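G-protein alpha subunit Galpha7 (Naegleria fowleri, PDB 6NE6) probably binds and hydrolyses GTP as the alpha subunit of a heterotrimeric G protein, switching between nucleotide states to relay signals from membrane receptors. Local coordinates at residues 198-204 / 241-247; 299-303 / 314-318; 29-35 / 165-169; 9-13 / 322-326. All blocks are in the same frame, centred on the assembly; numbering follows the deposited sequence. Where two conformers were deposited one is given.

Interaction 1. Residues 198-204 / 241-247; sequences DSILFVC and TLVYLLL
Six backbone hydrogen bonds form a regular parallel ladder: Leu242 N to Asp198 O (3.0 Å), Ile200 N to Leu242 O (2.7 Å), Tyr244 N to Ile200 O (2.8 Å), Phe202 N to Tyr244 O (2.8 Å), Leu246 N to Phe202 O (2.8 Å) and Cys204 N to Leu246 O (2.9 Å). Ser199, chi1 t, adds OG to Leu242 O at 3.2 Å. Both strands are extended and run parallel at 18°, 4.6 Å apart, in register from Ser199-Leu242 to Cys204-Leu247. With helix 221-235 between them they make the beta-alpha-beta unit of a P-loop NTPase core. Ser199, Leu201, Leu242, Tyr244 and Leu246 pack on helix 308-326; Val203, on the same face, touches the probable P-loop. Leu201 CD1 meets Leu246 CD2 at 3.9 Å, and the Tyr244 hydroxyl bonds Asp321. On the other face Phe202 (chi1 t) touches Leu245, CD1 to CD1 at 4.0 Å, while its ring meets Tyr232 and Phe229. Cys204 SG lies 3.9 Å from Leu245 CD1, and beta-branched Ile200 and Val243 suit the extended backbone.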
# COMPACT_ATOMS: atom_id res chain seq x y z
N ASP A 198 0.11 -2.31 22.53
CA ASP A 198 1.04 -1.39 23.18
C ASP A 198 1.33 -0.14 22.36
O ASP A 198 1.58 0.93 22.92
CB ASP A 198 2.34 -2.12 23.50
CG ASP A 198 2.12 -3.30 24.44
OD1 ASP A 198 2.49 -3.18 25.63
OD2 ASP A 198 1.55 -4.32 23.99
N SER A 199 1.30 -0.25 21.03
CA SER A 199 1.60 0.87 20.16
C SER A 199 0.79 0.73 18.88
O SER A 199 0.47 -0.39 18.46
CB SER A 199 3.11 0.91 19.83
OG SER A 199 3.43 1.98 18.96
N ILE A 200 0.47 1.86 18.27
CA ILE A 200 -0.24 1.92 17.00
C ILE A 200 0.66 2.62 16.00
O ILE A 200 1.20 3.69 16.31
CB ILE A 200 -1.57 2.69 17.14
CG1 ILE A 200 -2.56 1.89 17.98
CG2 ILE A 200 -2.14 3.07 15.74
CD1 ILE A 200 -3.74 2.74 18.47
N LEU A 201 0.81 2.03 14.82
CA LEU A 201 1.46 2.68 13.68
C LEU A 201 0.34 3.10 12.74
O LEU A 201 -0.25 2.26 12.06
CB LEU A 201 2.44 1.76 12.97
CG LEU A 201 3.54 1.11 13.80
CD1 LEU A 201 4.57 0.48 12.88
CD2 LEU A 201 4.19 2.14 14.73
N PHE A 202 0.04 4.40 12.73
CA PHE A 202 -0.98 4.95 11.85
C PHE A 202 -0.30 5.25 10.52
O PHE A 202 0.56 6.13 10.45
CB PHE A 202 -1.61 6.20 12.44
CG PHE A 202 -2.91 6.56 11.81
CD1 PHE A 202 -2.95 7.16 10.56
CD2 PHE A 202 -4.10 6.26 12.45
CE1 PHE A 202 -4.17 7.46 9.96
CE2 PHE A 202 -5.31 6.56 11.87
CZ PHE A 202 -5.34 7.16 10.62
N VAL A 203 -0.66 4.52 9.47
CA VAL A 203 0.07 4.60 8.20
C VAL A 203 -0.74 5.42 7.20
O VAL A 203 -1.91 5.09 6.94
CB VAL A 203 0.34 3.20 7.63
CG1 VAL A 203 1.19 3.31 6.36
CG2 VAL A 203 1.02 2.31 8.68
N CYS A 204 -0.11 6.45 6.63
CA CYS A 204 -0.73 7.30 5.63
C CYS A 204 0.20 7.38 4.43
O CYS A 204 1.42 7.42 4.59
CB CYS A 204 -0.99 8.72 6.14
SG CYS A 204 -2.26 8.79 7.42
N THR A 241 -1.65 3.15 25.15
CA THR A 241 -1.08 2.84 23.84
C THR A 241 -0.34 4.05 23.27
O THR A 241 -0.85 5.17 23.31
CB THR A 241 -2.20 2.40 22.90
OG1 THR A 241 -2.87 1.26 23.46
CG2 THR A 241 -1.67 2.03 21.51
N LEU A 242 0.86 3.83 22.73
CA LEU A 242 1.61 4.88 22.05
C LEU A 242 1.21 4.93 20.58
O LEU A 242 1.04 3.89 19.95
CB LEU A 242 3.12 4.62 22.14
CG LEU A 242 3.71 4.50 23.53
CD1 LEU A 242 5.17 4.11 23.41
CD2 LEU A 242 3.55 5.82 24.25
N VAL A 243 1.10 6.13 20.02
CA VAL A 243 0.66 6.28 18.63
C VAL A 243 1.75 6.97 17.82
O VAL A 243 2.19 8.07 18.17
CB VAL A 243 -0.67 7.07 18.54
CG1 VAL A 243 -1.16 7.10 17.12
CG2 VAL A 243 -1.72 6.44 19.47
N TYR A 244 2.16 6.32 16.73
CA TYR A 244 3.12 6.86 15.78
C TYR A 244 2.44 7.10 14.44
O TYR A 244 1.58 6.32 14.03
CB TYR A 244 4.29 5.89 15.58
CG TYR A 244 5.08 5.63 16.82
CD1 TYR A 244 6.21 6.40 17.11
CD2 TYR A 244 4.73 4.63 17.71
CE1 TYR A 244 6.95 6.18 18.26
CE2 TYR A 244 5.46 4.41 18.87
CZ TYR A 244 6.56 5.19 19.13
OH TYR A 244 7.30 4.95 20.28
N LEU A 245 2.83 8.18 13.76
CA LEU A 245 2.37 8.44 12.40
C LEU A 245 3.48 8.06 11.43
O LEU A 245 4.60 8.56 11.56
CB LEU A 245 1.98 9.91 12.22
CG LEU A 245 1.54 10.28 10.79
CD1 LEU A 245 0.26 9.51 10.37
CD2 LEU A 245 1.35 11.79 10.66
N LEU A 246 3.18 7.17 10.49
CA LEU A 246 4.13 6.76 9.46
C LEU A 246 3.65 7.30 8.12
O LEU A 246 2.59 6.90 7.63
CB LEU A 246 4.25 5.24 9.42
CG LEU A 246 5.28 4.59 10.34
CD1 LEU A 246 4.96 4.87 11.81
CD2 LEU A 246 5.30 3.10 10.04
N LEU A 247 4.43 8.20 7.53
CA LEU A 247 4.10 8.75 6.21
C LEU A 247 4.86 7.90 5.21
O LEU A 247 6.08 8.04 5.05
CB LEU A 247 4.44 10.24 6.14
CG LEU A 247 3.60 11.09 7.11
CD1 LEU A 247 4.08 12.55 7.19
CD2 LEU A 247 2.13 11.04 6.74

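Interaction 2. Residues 299-303 / 314-318; sequences DVFFV and RLEQI
A strand-on-helix contact closes one border of the central sheet: residues 299-303, on outermost strand 297-302, meet residues 314-318 of helix 308-326, which follows in the chain. The short axes are 10.0 Å apart and nearly antiparallel, at 170°, and the nearest CA pair is Val303-Arg314 at 6.9 Å. Phe301, with chi1 m, fills this gap from the extended strand; its broad, flat ring reaches the helix. Ile318 CG1 sits over one ring face, 4.0 Å from the centroid in a CH-pi contact and 3.6 Å from Phe301 CE2, whereas Gln317 NE2 approaches the ring edge, 3.7 Å from Phe301 CE1. One direct hydrogen bond supplements this packing: Arg314 NE donates to Phe302 O at 3.0 Å. Long Arg314, chi1 and chi2 both m, lays its CG 3.9 Å from Val303 CG2 and turns its NH1 to Gln317 OE1 (3.0 Å), one helical turn along. Thus its aliphatic stem serves the interior and its charged end the partly exposed border. The Phe302 ring leads away to the opposite sheet face, where Lys281 makes a cation-pi contact. A helix folding back antiparallel over the sheet from the strand before it is typical of the Ras-like domain of G-protein alpha subunits.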
# COMPACT_ATOMS: atom_id res chain seq x y z
N ASP A 299 5.56 10.25 17.80
CA ASP A 299 6.51 10.76 16.82
C ASP A 299 5.92 10.58 15.42
O ASP A 299 4.89 9.94 15.24
CB ASP A 299 7.86 10.04 16.97
CG ASP A 299 9.05 10.93 16.66
OD1 ASP A 299 8.88 11.97 15.99
OD2 ASP A 299 10.16 10.56 17.08
N VAL A 300 6.60 11.16 14.43
CA VAL A 300 6.21 11.05 13.02
C VAL A 300 7.44 10.61 12.24
O VAL A 300 8.53 11.17 12.43
CB VAL A 300 5.67 12.38 12.46
CG1 VAL A 300 5.38 12.24 10.98
CG2 VAL A 300 4.41 12.83 13.21
N PHE A 301 7.28 9.60 11.37
CA PHE A 301 8.39 9.06 10.60
C PHE A 301 8.01 9.00 9.12
O PHE A 301 6.88 8.63 8.78
CB PHE A 301 8.79 7.63 11.04
CG PHE A 301 9.36 7.54 12.43
CD1 PHE A 301 10.73 7.64 12.64
CD2 PHE A 301 8.54 7.34 13.52
CE1 PHE A 301 11.26 7.55 13.93
CE2 PHE A 301 9.07 7.24 14.81
CZ PHE A 301 10.42 7.36 15.01
N PHE A 302 8.96 9.35 8.26
CA PHE A 302 8.81 9.08 6.83
C PHE A 302 9.37 7.69 6.56
O PHE A 302 10.39 7.31 7.14
CB PHE A 302 9.57 10.11 5.99
CG PHE A 302 9.07 11.52 6.16
CD1 PHE A 302 7.89 11.92 5.55
CD2 PHE A 302 9.77 12.43 6.93
CE1 PHE A 302 7.43 13.21 5.68
CE2 PHE A 302 9.31 13.73 7.07
CZ PHE A 302 8.14 14.11 6.45
N VAL A 303 8.74 6.95 5.65
CA VAL A 303 9.22 5.61 5.35
C VAL A 303 8.87 5.23 3.91
O VAL A 303 7.94 5.78 3.31
CB VAL A 303 8.66 4.57 6.35
CG1 VAL A 303 7.18 4.38 6.15
CG2 VAL A 303 9.41 3.24 6.24
N ARG A 314 13.68 2.38 10.14
CA ARG A 314 12.62 3.14 10.79
C ARG A 314 11.94 2.32 11.88
O ARG A 314 11.59 2.85 12.94
CB ARG A 314 11.60 3.61 9.76
CG ARG A 314 12.16 4.54 8.69
CD ARG A 314 12.39 5.97 9.21
NE ARG A 314 13.09 6.75 8.20
CZ ARG A 314 14.41 6.81 8.09
NH1 ARG A 314 15.17 6.16 8.97
NH2 ARG A 314 14.99 7.51 7.13
N LEU A 315 11.76 1.01 11.64
CA LEU A 315 11.09 0.20 12.65
C LEU A 315 11.97 0.02 13.88
O LEU A 315 11.45 -0.04 15.00
CB LEU A 315 10.69 -1.16 12.07
CG LEU A 315 9.57 -1.04 11.02
CD1 LEU A 315 9.28 -2.38 10.36
CD2 LEU A 315 8.30 -0.45 11.62
N GLU A 316 13.29 -0.04 13.69
CA GLU A 316 14.21 -0.08 14.82
C GLU A 316 14.14 1.21 15.63
O GLU A 316 14.24 1.18 16.86
CB GLU A 316 15.64 -0.34 14.33
N GLN A 317 14.01 2.36 14.95
CA GLN A 317 13.83 3.61 15.68
C GLN A 317 12.55 3.58 16.50
O GLN A 317 12.52 4.00 17.67
CB GLN A 317 13.79 4.79 14.72
CG GLN A 317 15.07 5.12 14.00
CD GLN A 317 14.85 6.27 13.04
OE1 GLN A 317 14.53 6.05 11.88
NE2 GLN A 317 14.96 7.49 13.54
N ILE A 318 11.47 3.07 15.90
CA ILE A 318 10.19 3.00 16.59
C ILE A 318 10.27 2.05 17.78
O ILE A 318 9.86 2.40 18.89
CB ILE A 318 9.08 2.59 15.61
CG1 ILE A 318 8.89 3.68 14.54
CG2 ILE A 318 7.80 2.30 16.36
CD1 ILE A 318 7.95 3.28 13.41

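Interaction 3. Residues 29-35 / 165-169; sequences MRLIYNN and EQPFT
Residues 29-32 end helix 22-32, and Tyr33 leaves helical phi/psi. A Schellman motif ends the helix: Asn34, at positive phi, lets Asn35 N bond Arg30 O (2.8 Å) and Asn34 N bond Leu31 O (3.2 Å). Extended residues 165-169 run alongside, CA pairs Arg30-Gln166 at 6.4 Å and Tyr33-Phe168 at 7.1 Å. Gln166 (chi1 t, chi2 p) can both accept and donate: OE1 receives Asn35 ND2 at 2.8 Å, while NE2 donates to Pro167 O at 2.9 Å and to water 1, which bonds Tyr33 O. Phe168, chi1 p, puts CB over the Tyr33 ring, 3.5 Å from its centroid; the rings, tilted 21°, barely overlap. Met29 offers flexible bulk, its CE 3.4 Å from Phe168 CE2 and SD in a Met-aromatic contact. Water 2 links Tyr33 OH to Thr169 O. The C-terminal end of the helix after the probable P-loop, with its turn, packs on outermost strand 163-170 of the Ras-like sheet, with Met29 touching Met177 of strand 173-180 and Leu315 of helix 308-326.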
# COMPACT_ATOMS: atom_id res chain seq x y z
N MET A 29 7.97 -7.20 7.08
CA MET A 29 8.34 -7.71 8.40
C MET A 29 8.41 -9.23 8.39
O MET A 29 9.30 -9.83 9.00
CB MET A 29 7.34 -7.23 9.46
CG MET A 29 7.63 -5.82 9.99
SD MET A 29 9.10 -5.74 11.03
CE MET A 29 8.44 -6.36 12.58
N ARG A 30 7.47 -9.89 7.69
CA ARG A 30 7.56 -11.34 7.51
C ARG A 30 8.90 -11.73 6.92
O ARG A 30 9.54 -12.69 7.37
CB ARG A 30 6.42 -11.85 6.62
CG ARG A 30 5.05 -11.88 7.30
CD ARG A 30 4.02 -12.65 6.46
NE ARG A 30 4.51 -13.98 6.09
CZ ARG A 30 3.84 -14.84 5.31
NH1 ARG A 30 2.64 -14.53 4.84
NH2 ARG A 30 4.38 -16.01 5.02
N LEU A 31 9.35 -10.99 5.89
CA LEU A 31 10.61 -11.34 5.24
C LEU A 31 11.79 -11.06 6.15
O LEU A 31 12.72 -11.87 6.23
CB LEU A 31 10.75 -10.58 3.91
CG LEU A 31 9.65 -10.91 2.89
CD1 LEU A 31 9.82 -10.12 1.59
CD2 LEU A 31 9.63 -12.41 2.60
N ILE A 32 11.75 -9.94 6.89
CA ILE A 32 12.85 -9.58 7.77
C ILE A 32 13.07 -10.66 8.82
O ILE A 32 14.22 -10.94 9.21
CB ILE A 32 12.59 -8.20 8.39
CG1 ILE A 32 12.72 -7.11 7.32
CG2 ILE A 32 13.57 -7.92 9.53
CD1 ILE A 32 12.12 -5.78 7.76
N TYR A 33 12.00 -11.31 9.27
CA TYR A 33 12.07 -12.28 10.35
C TYR A 33 11.88 -13.71 9.85
O TYR A 33 11.38 -14.57 10.57
CB TYR A 33 11.06 -11.91 11.44
CG TYR A 33 11.55 -10.69 12.18
CD1 TYR A 33 11.00 -9.44 11.95
CD2 TYR A 33 12.63 -10.78 13.04
CE1 TYR A 33 11.48 -8.32 12.60
CE2 TYR A 33 13.12 -9.67 13.70
CZ TYR A 33 12.54 -8.44 13.47
OH TYR A 33 13.02 -7.34 14.13
N ASN A 34 12.31 -13.98 8.61
CA ASN A 34 12.47 -15.36 8.13
C ASN A 34 11.14 -16.10 8.13
O ASN A 34 11.08 -17.31 8.40
CB ASN A 34 13.50 -16.12 8.95
CG ASN A 34 14.85 -15.47 8.90
OD1 ASN A 34 15.29 -15.01 7.85
ND2 ASN A 34 15.52 -15.40 10.05
N ASN A 35 10.07 -15.39 7.80
CA ASN A 35 8.73 -15.97 7.76
C ASN A 35 8.12 -15.73 6.39
O ASN A 35 7.00 -15.22 6.26
CB ASN A 35 7.90 -15.36 8.89
CG ASN A 35 6.55 -16.02 9.06
OD1 ASN A 35 6.35 -17.19 8.71
ND2 ASN A 35 5.60 -15.28 9.62
N GLU A 165 -0.19 -11.95 12.63
CA GLU A 165 0.76 -11.45 13.59
C GLU A 165 2.15 -11.89 13.18
O GLU A 165 2.35 -13.03 12.74
CB GLU A 165 0.43 -11.98 14.99
CG GLU A 165 -0.85 -11.45 15.57
CD GLU A 165 -0.99 -11.84 17.03
OE1 GLU A 165 -1.40 -12.99 17.29
OE2 GLU A 165 -0.68 -11.01 17.91
N GLN A 166 3.12 -10.99 13.32
CA GLN A 166 4.53 -11.34 13.13
C GLN A 166 5.27 -11.06 14.43
O GLN A 166 5.59 -9.90 14.72
CB GLN A 166 5.16 -10.54 11.99
CG GLN A 166 6.65 -10.82 11.81
CD GLN A 166 6.91 -12.28 11.50
OE1 GLN A 166 6.50 -12.77 10.46
NE2 GLN A 166 7.57 -12.97 12.41
N PRO A 167 5.56 -12.08 15.23
CA PRO A 167 6.32 -11.85 16.47
C PRO A 167 7.81 -11.77 16.18
O PRO A 167 8.31 -12.29 15.17
CB PRO A 167 5.99 -13.08 17.32
CG PRO A 167 5.80 -14.18 16.28
CD PRO A 167 5.15 -13.49 15.09
N PHE A 168 8.51 -11.10 17.08
CA PHE A 168 9.95 -10.95 16.95
C PHE A 168 10.50 -10.50 18.29
O PHE A 168 9.76 -10.07 19.18
CB PHE A 168 10.33 -9.95 15.85
CG PHE A 168 9.84 -8.54 16.08
CD1 PHE A 168 10.67 -7.57 16.62
CD2 PHE A 168 8.54 -8.18 15.71
CE1 PHE A 168 10.22 -6.25 16.80
CE2 PHE A 168 8.08 -6.87 15.89
CZ PHE A 168 8.93 -5.91 16.43
N THR A 169 11.81 -10.62 18.43
CA THR A 169 12.50 -10.18 19.63
C THR A 169 13.41 -9.03 19.25
O THR A 169 14.10 -9.08 18.22
CB THR A 169 13.28 -11.34 20.26
OG1 THR A 169 12.35 -12.30 20.76
CG2 THR A 169 14.15 -10.86 21.43
O HOH W 1 9.40 -15.45 12.15
O HOH W 2 14.95 -7.62 16.24

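Interaction 4. Residues 9-13 / 322-326; sequences MKKIL and ILSAE
Lys10 and Ile322 bury more of their surface here than the other residues, with Ile12 next. Lys10 and Ile12 lie two residues apart on extended strand 10-13, so both side chains point toward residues 322-326, whose axis is 11.6 Å away at a crossing angle of 130°; the nearest CA pair is Lys10-Ile322 at 8.8 Å. Lys10 begins m, t, then bends through p at chi3 and chi4. Its methylenes can therefore pack like an apolar chain, Lys10 CE 3.4 Å from Ile322 CG2 and Lys10 CD 4.2 Å from Leu323 CD2, before the ammonium turns to Glu326. The salt bridge, Lys10 NZ to Glu326 OE1, spans 3.5 Å, and water 3 joins Ile322 O (2.9 Å) to Lys10 NZ through a weak bond of 3.2 Å. Asp198 makes a long, weak ion pair with Lys10. Ile322, m and t, suits the buried side of the helix: CD1 meets Ile12 CD1 at 3.8 Å, and the side chain touches Ser199 and Tyr244 on strands 199-205 and 242-248. Polar groups thus lie toward the surface and isoleucines inward. A C-terminal helix laid across the strand that leads into the probable P-loop is characteristic of the Ras-like fold of G-protein alpha subunits.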
# COMPACT_ATOMS: atom_id res chain seq x y z
N MET A 9 4.30 -9.50 25.87
CA MET A 9 4.71 -9.19 24.51
C MET A 9 4.16 -7.82 24.12
O MET A 9 2.96 -7.55 24.29
CB MET A 9 4.20 -10.26 23.54
CG MET A 9 4.40 -9.90 22.08
SD MET A 9 3.88 -11.27 21.02
CE MET A 9 5.29 -12.36 21.22
N LYS A 10 5.02 -6.96 23.58
CA LYS A 10 4.59 -5.62 23.17
C LYS A 10 4.03 -5.69 21.76
O LYS A 10 4.77 -5.90 20.79
CB LYS A 10 5.76 -4.64 23.27
CG LYS A 10 6.30 -4.52 24.69
CD LYS A 10 7.12 -3.27 24.90
CE LYS A 10 6.23 -2.06 25.15
NZ LYS A 10 5.62 -2.02 26.50
N LYS A 11 2.72 -5.51 21.63
CA LYS A 11 2.06 -5.67 20.34
C LYS A 11 1.90 -4.31 19.67
O LYS A 11 1.49 -3.33 20.29
CB LYS A 11 0.70 -6.36 20.48
CG LYS A 11 0.80 -7.73 21.17
CD LYS A 11 -0.30 -8.66 20.70
CE LYS A 11 -0.02 -10.11 21.12
NZ LYS A 11 -1.16 -10.99 20.74
N ILE A 12 2.21 -4.28 18.38
CA ILE A 12 2.20 -3.07 17.56
C ILE A 12 1.16 -3.28 16.47
O ILE A 12 1.31 -4.18 15.64
CB ILE A 12 3.58 -2.80 16.96
CG1 ILE A 12 4.63 -2.70 18.07
CG2 ILE A 12 3.55 -1.56 16.07
CD1 ILE A 12 6.02 -2.57 17.52
N LEU A 13 0.12 -2.45 16.48
CA LEU A 13 -1.01 -2.59 15.57
C LEU A 13 -0.83 -1.67 14.38
O LEU A 13 -0.65 -0.46 14.56
CB LEU A 13 -2.32 -2.25 16.28
CG LEU A 13 -3.60 -2.22 15.43
CD1 LEU A 13 -3.89 -3.61 14.85
CD2 LEU A 13 -4.79 -1.73 16.27
N ILE A 322 9.70 2.86 21.70
CA ILE A 322 8.71 2.18 22.53
C ILE A 322 9.36 1.69 23.81
O ILE A 322 8.82 1.87 24.91
CB ILE A 322 8.07 1.01 21.76
CG1 ILE A 322 7.12 1.53 20.69
CG2 ILE A 322 7.31 0.11 22.73
CD1 ILE A 322 6.67 0.44 19.72
N LEU A 323 10.53 1.08 23.69
CA LEU A 323 11.22 0.58 24.88
C LEU A 323 11.61 1.72 25.81
O LEU A 323 11.55 1.58 27.03
CB LEU A 323 12.45 -0.23 24.48
CG LEU A 323 12.19 -1.62 23.88
CD1 LEU A 323 13.49 -2.36 23.66
CD2 LEU A 323 11.26 -2.40 24.81
N SER A 324 12.00 2.86 25.24
CA SER A 324 12.44 3.97 26.08
C SER A 324 11.28 4.55 26.89
O SER A 324 11.49 5.06 27.99
CB SER A 324 13.11 5.06 25.24
OG SER A 324 12.15 5.86 24.56
N ALA A 325 10.06 4.46 26.37
CA ALA A 325 8.86 4.93 27.07
C ALA A 325 8.30 3.93 28.07
O ALA A 325 7.45 4.30 28.87
CB ALA A 325 7.78 5.29 26.05
N GLU A 326 8.77 2.68 28.04
CA GLU A 326 8.21 1.64 28.90
C GLU A 326 8.31 2.01 30.38
O GLU A 326 7.36 1.80 31.14
CB GLU A 326 8.93 0.31 28.63
CG GLU A 326 8.44 -0.88 29.44
CD GLU A 326 9.03 -2.19 28.93
OE1 GLU A 326 8.92 -2.47 27.72
OE2 GLU A 326 9.62 -2.94 29.74
O HOH W 3 6.35 1.09 26.13

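In the fold
One mixed sheet unites the four contacts. Interaction 1 pairs two inner strands, and interactions 2 and 4 lie on either side of it: Leu247 N reaches Phe301 O at 2.8 Å, and Asp198 N reaches Lys11 O at 2.8 Å. Interactions 2 and 4 share helix 308-326, their centres 13 Å apart. Interaction 3 joins the others through packing of Leu315 CD1 on Met29 SD (3.4 Å) and the salt bridge from Glu165 OE2 to Lys11 NZ (2.9 Å); it does not touch interaction 1. Val203 of interaction 1 touches the probable P-loop, which lies between strand 10-16 and helix 22-32, the elements used by interactions 4 and 3.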